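Local coordinates for fat acid-binding protein (Eubacterium ventriosum, PDB 3NYI), which probably serves as a lipid-binding protein of the DegV family and is found with a molecule of stearic acid bound, at residues V168-L174 with V278-P284; K154-L158 with I290-L296. All blocks are in the same frame, centred on the assembly; numbering follows the deposited sequence.

How the interactions relate
The two contacts lie at opposite ends of one pair of neighbouring antiparallel strands, 163-167 and 285-291, in a mixed six-stranded sheet. Along the chain the order is 154-158, 168-174, 278-284, 290-296, and interaction 1 falls wholly within the span that interaction 2 brackets. Interaction 2 closes the end where helix 148-161 leads into the first strand and the C-terminal tail leaves the second; interaction 1 closes the other end, where helix 172-177 starts and helix 274-280 has just finished. Their centres lie 30 Å apart and their nearest atoms about 18 Å, on opposite sides of the chain's centre. Interaction 1 touches the stearic acid, whereas interaction 2 is structural packing away from it.

Interaction 1 of 2, residues V168-L174 with V278-P284; sequences VGSLDYL and VHTGPYP. With STE (stearic acid), chain C.
Tyr173 lays one face of its ring over the turn at Gly281, a CH-pi contact with Gly281 CA 3.5 Å from the ring centroid and 25° off the normal. CG stands anti to the carbonyl carbon (chi1 -57°), which swings the ring out across the end of helix 274-280. There the Pro282 side chain crosses it at about a right angle, its CD 3.9 Å from Tyr173 CE2, while Phe62 and Met55 add further packing. Replacing Tyr173 with alanine would probably leave Gly281 CA and Pro282 CD facing a gap and Phe62 without its ring partner. Further along, Val168 CG1 packs 3.7 Å from Thr280 CB, the two side chains crossing at about a right angle.

Gly281, the first residue past helix 274-280, breaks from helical geometry with a positive phi of 92°, and its backbone angles would jam a side chain against the preceding carbonyl. The turn it makes delivers the chain into strand 285-291, next to strand 163-167, in the DegV (EDD-clan) fold.

Polar atoms across the contact are joined by water. Water 1 donates to Thr280 O at 2.8 Å and accepts from the backbone N of both Gly169 and Tyr283. A second donor to Thr280 O is water 2, which also donates to Ser170 O at 2.7 Å and takes the N-H of Leu174. Water 3 ties Tyr173 O to Val278 O, and water 4 links Leu174 O with His279 ND1.

Toward the ligand, the stearic acid chain runs over one face of the His279 ring, with C5 3.6 Å from His279 CD2. Thr280 CG2 and Leu174 CD2 touch the chain farther along. His279 NE2 is hydrogen-bonded to Thr65 OG1, which also bonds the fatty acid, as does Ser97 OG.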
ATOM      1  N   VAL A 168      -9.635  11.125  -3.572  1.00 24.29           N
ATOM      2  CA  VAL A 168      -9.945  11.210  -2.144  1.00 25.70           C
ATOM      3  C   VAL A 168     -11.056  12.237  -1.927  1.00 31.48           C
ATOM      4  O   VAL A 168     -11.458  12.906  -2.866  1.00 28.46           O
ATOM      5  CB  VAL A 168      -8.707  11.606  -1.342  1.00 25.70           C
ATOM      6  CG1 VAL A 168      -7.636  10.500  -1.451  1.00 23.08           C
ATOM      7  CG2 VAL A 168      -8.157  12.953  -1.840  1.00 28.48           C
ATOM      8  N   GLY A 169     -11.560  12.360  -0.699  1.00 34.19           N
ATOM      9  CA  GLY A 169     -12.695  13.238  -0.443  1.00 34.84           C
ATOM     10  C   GLY A 169     -12.356  14.709  -0.248  1.00 35.26           C
ATOM     11  O   GLY A 169     -13.224  15.575  -0.356  1.00 35.97           O
ATOM     12  N   SER A 170     -11.090  14.996   0.032  1.00 32.37           N
ATOM     13  CA  SER A 170     -10.643  16.357   0.318  1.00 29.94           C
ATOM     14  C   SER A 170      -9.130  16.334   0.397  1.00 33.02           C
ATOM     15  O   SER A 170      -8.527  15.261   0.387  1.00 34.20           O
ATOM     16  CB  SER A 170     -11.200  16.830   1.668  1.00 40.59           C
ATOM     17  OG  SER A 170     -10.612  16.103   2.740  1.00 35.85           O
ATOM     18  N   LEU A 171      -8.513  17.506   0.496  1.00 29.29           N
ATOM     19  CA  LEU A 171      -7.066  17.579   0.667  1.00 34.90           C
ATOM     20  C   LEU A 171      -6.675  17.709   2.141  1.00 34.19           C
ATOM     21  O   LEU A 171      -5.491  17.706   2.467  1.00 32.62           O
ATOM     22  CB  LEU A 171      -6.495  18.780  -0.087  1.00 33.57           C
ATOM     23  CG  LEU A 171      -6.414  18.713  -1.613  1.00 44.21           C
ATOM     24  CD1 LEU A 171      -5.612  19.906  -2.127  1.00 47.68           C
ATOM     25  CD2 LEU A 171      -5.761  17.427  -2.038  1.00 39.83           C
ATOM     26  N   ASP A 172      -7.672  17.845   3.014  1.00 29.28           N
ATOM     27  CA  ASP A 172      -7.436  18.157   4.430  1.00 36.51           C
ATOM     28  C   ASP A 172      -6.472  17.191   5.122  1.00 30.66           C
ATOM     29  O   ASP A 172      -5.533  17.611   5.799  1.00 29.07           O
ATOM     30  CB  ASP A 172      -8.761  18.194   5.200  1.00 41.29           C
ATOM     31  CG  ASP A 172      -9.718  19.256   4.676  1.00 58.64           C
ATOM     32  OD1 ASP A 172      -9.257  20.214   4.016  1.00 59.99           O
ATOM     33  OD2 ASP A 172     -10.935  19.127   4.929  1.00 65.39           O
ATOM     34  N   TYR A 173      -6.711  15.895   4.961  1.00 28.47           N
ATOM     35  CA  TYR A 173      -5.879  14.897   5.635  1.00 21.93           C
ATOM     36  C   TYR A 173      -4.474  14.791   5.054  1.00 26.07           C
ATOM     37  O   TYR A 173      -3.502  14.667   5.800  1.00 24.85           O
ATOM     38  CB  TYR A 173      -6.577  13.537   5.641  1.00 24.94           C
ATOM     39  CG  TYR A 173      -7.955  13.561   6.283  1.00 29.28           C
ATOM     40  CD1 TYR A 173      -8.110  13.317   7.641  1.00 30.17           C
ATOM     41  CD2 TYR A 173      -9.098  13.820   5.530  1.00 32.40           C
ATOM     42  CE1 TYR A 173      -9.376  13.336   8.241  1.00 35.35           C
ATOM     43  CE2 TYR A 173     -10.366  13.834   6.117  1.00 32.87           C
ATOM     44  CZ  TYR A 173     -10.497  13.583   7.480  1.00 37.82           C
ATOM     45  OH  TYR A 173     -11.748  13.582   8.093  1.00 36.27           O
ATOM     46  N   LEU A 174      -4.364  14.829   3.723  1.00 24.33           N
ATOM     47  CA  LEU A 174      -3.061  14.818   3.069  1.00 26.10           C
ATOM     48  C   LEU A 174      -2.193  15.973   3.547  1.00 25.43           C
ATOM     49  O   LEU A 174      -1.022  15.777   3.845  1.00 26.48           O
ATOM     50  CB  LEU A 174      -3.201  14.883   1.539  1.00 26.91           C
ATOM     51  CG  LEU A 174      -3.707  13.609   0.867  1.00 31.48           C
ATOM     52  CD1 LEU A 174      -4.080  13.862  -0.601  1.00 33.03           C
ATOM     53  CD2 LEU A 174      -2.653  12.510   0.985  1.00 28.44           C
ATOM     54  N   VAL A 278      -5.554   7.457   7.424  1.00 24.02           N
ATOM     55  CA  VAL A 278      -5.259   8.583   8.299  1.00 23.73           C
ATOM     56  C   VAL A 278      -4.809   9.767   7.443  1.00 29.14           C
ATOM     57  O   VAL A 278      -5.091  10.924   7.755  1.00 22.86           O
ATOM     58  CB  VAL A 278      -4.203   8.229   9.372  1.00 30.39           C
ATOM     59  CG1 VAL A 278      -3.597   9.486   9.986  1.00 26.75           C
ATOM     60  CG2 VAL A 278      -4.829   7.348  10.474  1.00 22.93           C
ATOM     61  N   HIS A 279      -4.152   9.460   6.330  1.00 23.86           N
ATOM     62  CA  HIS A 279      -3.583  10.492   5.482  1.00 20.97           C
ATOM     63  C   HIS A 279      -4.460  10.890   4.292  1.00 28.99           C
ATOM     64  O   HIS A 279      -4.332  12.008   3.792  1.00 25.95           O
ATOM     65  CB  HIS A 279      -2.160  10.081   5.036  1.00 22.65           C
ATOM     66  CG  HIS A 279      -1.195  10.026   6.180  1.00 25.13           C
ATOM     67  ND1 HIS A 279      -0.455  11.122   6.575  1.00 29.66           N
ATOM     68  CD2 HIS A 279      -0.912   9.047   7.065  1.00 24.11           C
ATOM     69  CE1 HIS A 279       0.277  10.803   7.626  1.00 31.26           C
ATOM     70  NE2 HIS A 279       0.012   9.540   7.951  1.00 25.05           N
ATOM     71  N   THR A 280      -5.354  10.003   3.852  1.00 23.93           N
ATOM     72  CA  THR A 280      -6.249  10.342   2.740  1.00 26.20           C
ATOM     73  C   THR A 280      -7.593  10.874   3.195  1.00 27.60           C
ATOM     74  O   THR A 280      -8.280  11.549   2.428  1.00 26.05           O
ATOM     75  CB  THR A 280      -6.566   9.124   1.838  1.00 22.09           C
ATOM     76  OG1 THR A 280      -7.212   8.096   2.612  1.00 25.49           O
ATOM     77  CG2 THR A 280      -5.297   8.574   1.205  1.00 20.96           C
ATOM     78  N   GLY A 281      -7.967  10.564   4.438  1.00 23.21           N
ATOM     79  CA  GLY A 281      -9.337  10.715   4.871  1.00 23.57           C
ATOM     80  C   GLY A 281     -10.062   9.408   4.632  1.00 25.10           C
ATOM     81  O   GLY A 281      -9.501   8.488   4.042  1.00 26.18           O
ATOM     82  N   PRO A 282     -11.325   9.319   5.068  1.00 28.85           N
ATOM     83  CA  PRO A 282     -12.044   8.047   4.986  1.00 25.37           C
ATOM     84  C   PRO A 282     -12.616   7.738   3.599  1.00 27.72           C
ATOM     85  O   PRO A 282     -13.246   6.689   3.458  1.00 30.29           O
ATOM     86  CB  PRO A 282     -13.218   8.231   5.974  1.00 26.26           C
ATOM     87  CG  PRO A 282     -13.241   9.698   6.337  1.00 32.05           C
ATOM     88  CD  PRO A 282     -12.190  10.413   5.543  1.00 32.25           C
ATOM     89  N   TYR A 283     -12.406   8.592   2.597  1.00 27.18           N
ATOM     90  CA  TYR A 283     -13.028   8.331   1.287  1.00 23.89           C
ATOM     91  C   TYR A 283     -12.092   8.111   0.088  1.00 30.46           C
ATOM     92  O   TYR A 283     -12.399   8.561  -1.013  1.00 31.38           O
ATOM     93  CB  TYR A 283     -14.038   9.431   0.959  1.00 28.33           C
ATOM     94  CG  TYR A 283     -14.995   9.665   2.103  1.00 39.33           C
ATOM     95  CD1 TYR A 283     -15.881   8.673   2.499  1.00 37.13           C
ATOM     96  CD2 TYR A 283     -14.991  10.863   2.803  1.00 38.47           C
ATOM     97  CE1 TYR A 283     -16.747   8.874   3.559  1.00 48.20           C
ATOM     98  CE2 TYR A 283     -15.857  11.075   3.861  1.00 44.05           C
ATOM     99  CZ  TYR A 283     -16.732  10.079   4.232  1.00 45.75           C
ATOM    100  OH  TYR A 283     -17.592  10.288   5.284  1.00 50.43           O
ATOM    101  N   PRO A 284     -10.977   7.385   0.276  1.00 31.10           N
ATOM    102  CA  PRO A 284     -10.145   7.118  -0.904  1.00 24.91           C
ATOM    103  C   PRO A 284     -10.755   6.008  -1.755  1.00 26.62           C
ATOM    104  O   PRO A 284     -11.413   5.125  -1.211  1.00 27.70           O
ATOM    105  CB  PRO A 284      -8.833   6.612  -0.303  1.00 23.84           C
ATOM    106  CG  PRO A 284      -9.209   6.066   1.073  1.00 25.22           C
ATOM    107  CD  PRO A 284     -10.594   6.552   1.427  1.00 29.71           C
TER
HETATM  108  C1  STE C 301       4.212   6.761   9.459  1.00 31.98           C
HETATM  109  O1  STE C 301       5.381   6.530   9.400  1.00 27.25           O
HETATM  110  O2  STE C 301       3.801   7.495  10.309  1.00 30.53           O
HETATM  111  C2  STE C 301       3.285   6.301   8.310  1.00 23.87           C
HETATM  112  C3  STE C 301       3.019   7.467   7.324  1.00 20.47           C
HETATM  113  C4  STE C 301       2.002   7.025   6.243  1.00 21.29           C
HETATM  114  C5  STE C 301       1.903   8.071   5.109  1.00 22.03           C
HETATM  115  C6  STE C 301       0.840   7.629   4.077  1.00 20.91           C
HETATM  116  C7  STE C 301       0.644   8.706   2.980  1.00 20.93           C
HETATM  117  C8  STE C 301      -0.311   8.135   1.900  1.00 22.96           C
HETATM  118  C9  STE C 301      -0.573   9.169   0.781  1.00 23.43           C
HETATM  119  C10 STE C 301      -1.603   8.574  -0.217  1.00 26.88           C
HETATM  120  C11 STE C 301      -0.886   7.557  -1.108  1.00 23.16           C
HETATM  121  C12 STE C 301      -1.571   6.175  -1.222  1.00 23.79           C
HETATM  122  C13 STE C 301      -3.084   6.174  -0.951  1.00 26.16           C
HETATM  123  C14 STE C 301      -3.736   5.338  -2.086  1.00 23.51           C
HETATM  124  C15 STE C 301      -5.180   4.927  -1.719  1.00 20.19           C
HETATM  125  C16 STE C 301      -5.894   4.437  -3.003  1.00 24.74           C
HETATM  126  C17 STE C 301      -5.621   2.931  -3.209  1.00 22.18           C
HETATM  127  C18 STE C 301      -6.459   2.375  -4.383  1.00 23.96           C
HETATM  128  O   HOH W   1     -10.989  11.089   1.849  1.00 27.93           O
HETATM  129  O   HOH W   2      -6.971  14.221   2.337  1.00 28.94           O
HETATM  130  O   HOH W   3      -3.841  13.628   8.218  1.00 28.21           O
HETATM  131  O   HOH W   4      -0.193  13.238   4.587  1.00 31.02           O

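Interaction 2 of 2, residues K154-L158 with I290-L296; sequences KLDAL and IRKYETL
Leu158 and the C-terminal Leu296 meet through their methyls, Leu158 CD2 lying 3.6 Å from Leu296 CD1. The same Leu296 CD1 reaches Ala157 CB at 3.9 Å, so the tail's last side chain straddles two residues of helix 148-161. On the strand side, Ile290 CG1 packs 3.5 Å from Leu158 O. Lys154 brings its aliphatic CD to the edge of the Tyr293 ring, 3.9 Å from Tyr293 CD1. The lysine chain runs extended through chi2 and chi3 until the bend at chi4 (-54°) turns the ammonium to water 5; NZ donates to this water at 2.9 Å, and the water in turn donates to Tyr293 O and Leu296 O.

A second shell shapes the tail. Arg291 grips Thr295 OG1 side-on with NE (2.9 Å) and NH2 (3.0 Å), both nearly in the guanidinium plane, while Leu296 CD2 lies over one face of that group. Thr295 OG1 itself donates to Lys292 O, which also accepts from Thr295 N, and so the short 3-10 segment stays curled. Farther out, Asp144 holds Tyr293 OH, Gln137 takes Tyr293 N, and Ser161 OG hydrogen-bonds to both Leu158 O and Arg291 N. Met141 and Leu134 of helix 128-143 pack beside Leu158. The arrangement is alpha/beta packing in the DegV fold, with the C-terminal tail folded from strand 285-291 onto helix 148-161.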
ATOM      1  N   LYS A 154      14.138  -9.283 -10.918  1.00 30.67           N
ATOM      2  CA  LYS A 154      12.950  -8.702 -11.556  1.00 30.70           C
ATOM      3  C   LYS A 154      12.339  -7.585 -10.725  1.00 30.73           C
ATOM      4  O   LYS A 154      11.456  -6.854 -11.192  1.00 26.65           O
ATOM      5  CB  LYS A 154      11.905  -9.775 -11.837  1.00 31.32           C
ATOM      6  CG  LYS A 154      12.445 -10.906 -12.715  1.00 36.25           C
ATOM      7  CD  LYS A 154      11.379 -11.935 -13.023  1.00 43.96           C
ATOM      8  CE  LYS A 154      11.985 -13.152 -13.725  1.00 46.47           C
ATOM      9  NZ  LYS A 154      12.751 -12.762 -14.944  1.00 48.47           N
ATOM     10  N   LEU A 155      12.813  -7.446  -9.492  1.00 30.29           N
ATOM     11  CA  LEU A 155      12.207  -6.501  -8.561  1.00 27.91           C
ATOM     12  C   LEU A 155      12.180  -5.045  -9.050  1.00 24.87           C
ATOM     13  O   LEU A 155      11.158  -4.382  -8.941  1.00 26.22           O
ATOM     14  CB  LEU A 155      12.907  -6.574  -7.199  1.00 30.77           C
ATOM     15  CG  LEU A 155      12.067  -6.022  -6.054  1.00 46.92           C
ATOM     16  CD1 LEU A 155      10.922  -6.992  -5.746  1.00 46.58           C
ATOM     17  CD2 LEU A 155      12.948  -5.804  -4.836  1.00 52.30           C
ATOM     18  N   ASP A 156      13.294  -4.540  -9.573  1.00 29.36           N
ATOM     19  CA  ASP A 156      13.340  -3.145 -10.014  1.00 26.54           C
ATOM     20  C   ASP A 156      12.281  -2.834 -11.066  1.00 29.39           C
ATOM     21  O   ASP A 156      11.570  -1.830 -10.971  1.00 29.35           O
ATOM     22  CB  ASP A 156      14.715  -2.791 -10.581  1.00 32.14           C
ATOM     23  CG  ASP A 156      15.775  -2.631  -9.499  1.00 51.41           C
ATOM     24  OD1 ASP A 156      15.421  -2.631  -8.296  1.00 50.13           O
ATOM     25  OD2 ASP A 156      16.966  -2.500  -9.859  1.00 58.55           O
ATOM     26  N   ALA A 157      12.206  -3.676 -12.089  1.00 27.92           N
ATOM     27  CA  ALA A 157      11.241  -3.484 -13.155  1.00 25.71           C
ATOM     28  C   ALA A 157       9.803  -3.567 -12.629  1.00 24.08           C
ATOM     29  O   ALA A 157       8.936  -2.784 -13.034  1.00 24.25           O
ATOM     30  CB  ALA A 157      11.472  -4.502 -14.287  1.00 31.60           C
ATOM     31  N   LEU A 158       9.555  -4.502 -11.714  1.00 26.08           N
ATOM     32  CA  LEU A 158       8.225  -4.615 -11.114  1.00 24.34           C
ATOM     33  C   LEU A 158       7.849  -3.322 -10.395  1.00 18.99           C
ATOM     34  O   LEU A 158       6.751  -2.773 -10.580  1.00 19.37           O
ATOM     35  CB  LEU A 158       8.174  -5.785 -10.127  1.00 23.44           C
ATOM     36  CG  LEU A 158       8.113  -7.176 -10.747  1.00 32.90           C
ATOM     37  CD1 LEU A 158       8.198  -8.274  -9.684  1.00 26.96           C
ATOM     38  CD2 LEU A 158       6.848  -7.301 -11.567  1.00 25.41           C
ATOM     39  N   ILE A 290       0.267  -3.560 -11.711  1.00 21.60           N
ATOM     40  CA  ILE A 290       1.680  -3.907 -11.721  1.00 18.34           C
ATOM     41  C   ILE A 290       1.919  -4.896 -12.840  1.00 17.16           C
ATOM     42  O   ILE A 290       1.001  -5.626 -13.226  1.00 19.32           O
ATOM     43  CB  ILE A 290       2.132  -4.520 -10.360  1.00 19.68           C
ATOM     44  CG1 ILE A 290       3.659  -4.463 -10.206  1.00 25.07           C
ATOM     45  CG2 ILE A 290       1.633  -5.953 -10.238  1.00 17.82           C
ATOM     46  CD1 ILE A 290       4.169  -4.769  -8.748  1.00 25.45           C
ATOM     47  N   ARG A 291       3.144  -4.930 -13.360  1.00 20.48           N
ATOM     48  CA  ARG A 291       3.473  -5.852 -14.446  1.00 29.41           C
ATOM     49  C   ARG A 291       3.475  -7.277 -13.916  1.00 30.62           C
ATOM     50  O   ARG A 291       3.870  -7.513 -12.779  1.00 23.59           O
ATOM     51  CB  ARG A 291       4.858  -5.555 -15.037  1.00 26.93           C
ATOM     52  CG  ARG A 291       4.896  -4.472 -16.092  1.00 38.17           C
ATOM     53  CD  ARG A 291       4.243  -4.943 -17.371  1.00 38.15           C
ATOM     54  NE  ARG A 291       5.022  -5.985 -18.028  1.00 52.68           N
ATOM     55  CZ  ARG A 291       5.916  -5.757 -18.987  1.00 52.26           C
ATOM     56  NH1 ARG A 291       6.167  -4.518 -19.395  1.00 48.37           N
ATOM     57  NH2 ARG A 291       6.569  -6.773 -19.526  1.00 49.74           N
ATOM     58  N   LYS A 292       3.034  -8.226 -14.738  1.00 21.82           N
ATOM     59  CA  LYS A 292       3.203  -9.640 -14.392  1.00 23.08           C
ATOM     60  C   LYS A 292       4.667 -10.010 -14.573  1.00 29.19           C
ATOM     61  O   LYS A 292       5.227  -9.813 -15.652  1.00 33.20           O
ATOM     62  CB  LYS A 292       2.345 -10.540 -15.283  1.00 24.79           C
ATOM     63  CG  LYS A 292       0.883 -10.181 -15.345  1.00 25.65           C
ATOM     64  CD  LYS A 292       0.302 -10.775 -16.642  1.00 35.62           C
ATOM     65  CE  LYS A 292      -1.209 -10.776 -16.650  1.00 36.45           C
ATOM     66  NZ  LYS A 292      -1.714 -11.501 -17.854  1.00 38.32           N
ATOM     67  N   TYR A 293       5.295 -10.546 -13.528  1.00 21.34           N
ATOM     68  CA  TYR A 293       6.724 -10.863 -13.619  1.00 26.63           C
ATOM     69  C   TYR A 293       7.076 -11.722 -14.845  1.00 32.47           C
ATOM     70  O   TYR A 293       8.158 -11.574 -15.403  1.00 30.84           O
ATOM     71  CB  TYR A 293       7.247 -11.524 -12.338  1.00 28.84           C
ATOM     72  CG  TYR A 293       7.044 -13.020 -12.298  1.00 29.24           C
ATOM     73  CD1 TYR A 293       7.996 -13.884 -12.832  1.00 31.38           C
ATOM     74  CD2 TYR A 293       5.900 -13.571 -11.730  1.00 30.86           C
ATOM     75  CE1 TYR A 293       7.809 -15.259 -12.807  1.00 33.57           C
ATOM     76  CE2 TYR A 293       5.710 -14.941 -11.696  1.00 28.52           C
ATOM     77  CZ  TYR A 293       6.665 -15.778 -12.239  1.00 33.16           C
ATOM     78  OH  TYR A 293       6.477 -17.141 -12.201  1.00 37.82           O
ATOM     79  N   GLU A 294       6.164 -12.608 -15.245  1.00 26.84           N
ATOM     80  CA  GLU A 294       6.394 -13.534 -16.370  1.00 38.66           C
ATOM     81  C   GLU A 294       6.715 -12.812 -17.667  1.00 36.11           C
ATOM     82  O   GLU A 294       7.321 -13.384 -18.578  1.00 40.46           O
ATOM     83  CB  GLU A 294       5.158 -14.403 -16.640  1.00 38.97           C
ATOM     84  CG  GLU A 294       4.765 -15.318 -15.513  1.00 50.81           C
ATOM     85  CD  GLU A 294       3.695 -14.712 -14.632  1.00 52.26           C
ATOM     86  OE1 GLU A 294       3.689 -13.473 -14.476  1.00 35.78           O
ATOM     87  OE2 GLU A 294       2.861 -15.478 -14.100  1.00 64.13           O
ATOM     88  N   THR A 295       6.274 -11.565 -17.757  1.00 29.20           N
ATOM     89  CA  THR A 295       6.357 -10.812 -18.998  1.00 31.09           C
ATOM     90  C   THR A 295       7.620  -9.956 -19.067  1.00 34.34           C
ATOM     91  O   THR A 295       7.911  -9.336 -20.094  1.00 36.96           O
ATOM     92  CB  THR A 295       5.093  -9.934 -19.187  1.00 38.12           C
ATOM     93  OG1 THR A 295       5.043  -8.931 -18.167  1.00 35.78           O
ATOM     94  CG2 THR A 295       3.843 -10.788 -19.085  1.00 35.40           C
ATOM     95  N   LEU A 296       8.385  -9.935 -17.981  1.00 33.17           N
ATOM     96  CA  LEU A 296       9.533  -9.039 -17.901  1.00 41.66           C
ATOM     97  C   LEU A 296      10.754  -9.583 -18.629  1.00 57.88           C
ATOM     98  O   LEU A 296      10.931 -10.795 -18.740  1.00 61.39           O
ATOM     99  CB  LEU A 296       9.879  -8.727 -16.442  1.00 34.95           C
ATOM    100  CG  LEU A 296       8.856  -7.805 -15.785  1.00 37.96           C
ATOM    101  CD1 LEU A 296       9.166  -7.644 -14.303  1.00 45.29           C
ATOM    102  CD2 LEU A 296       8.837  -6.461 -16.489  1.00 40.32           C
TER
HETATM  103  O   HOH W   5      10.320 -12.861 -16.440  1.00 46.18           O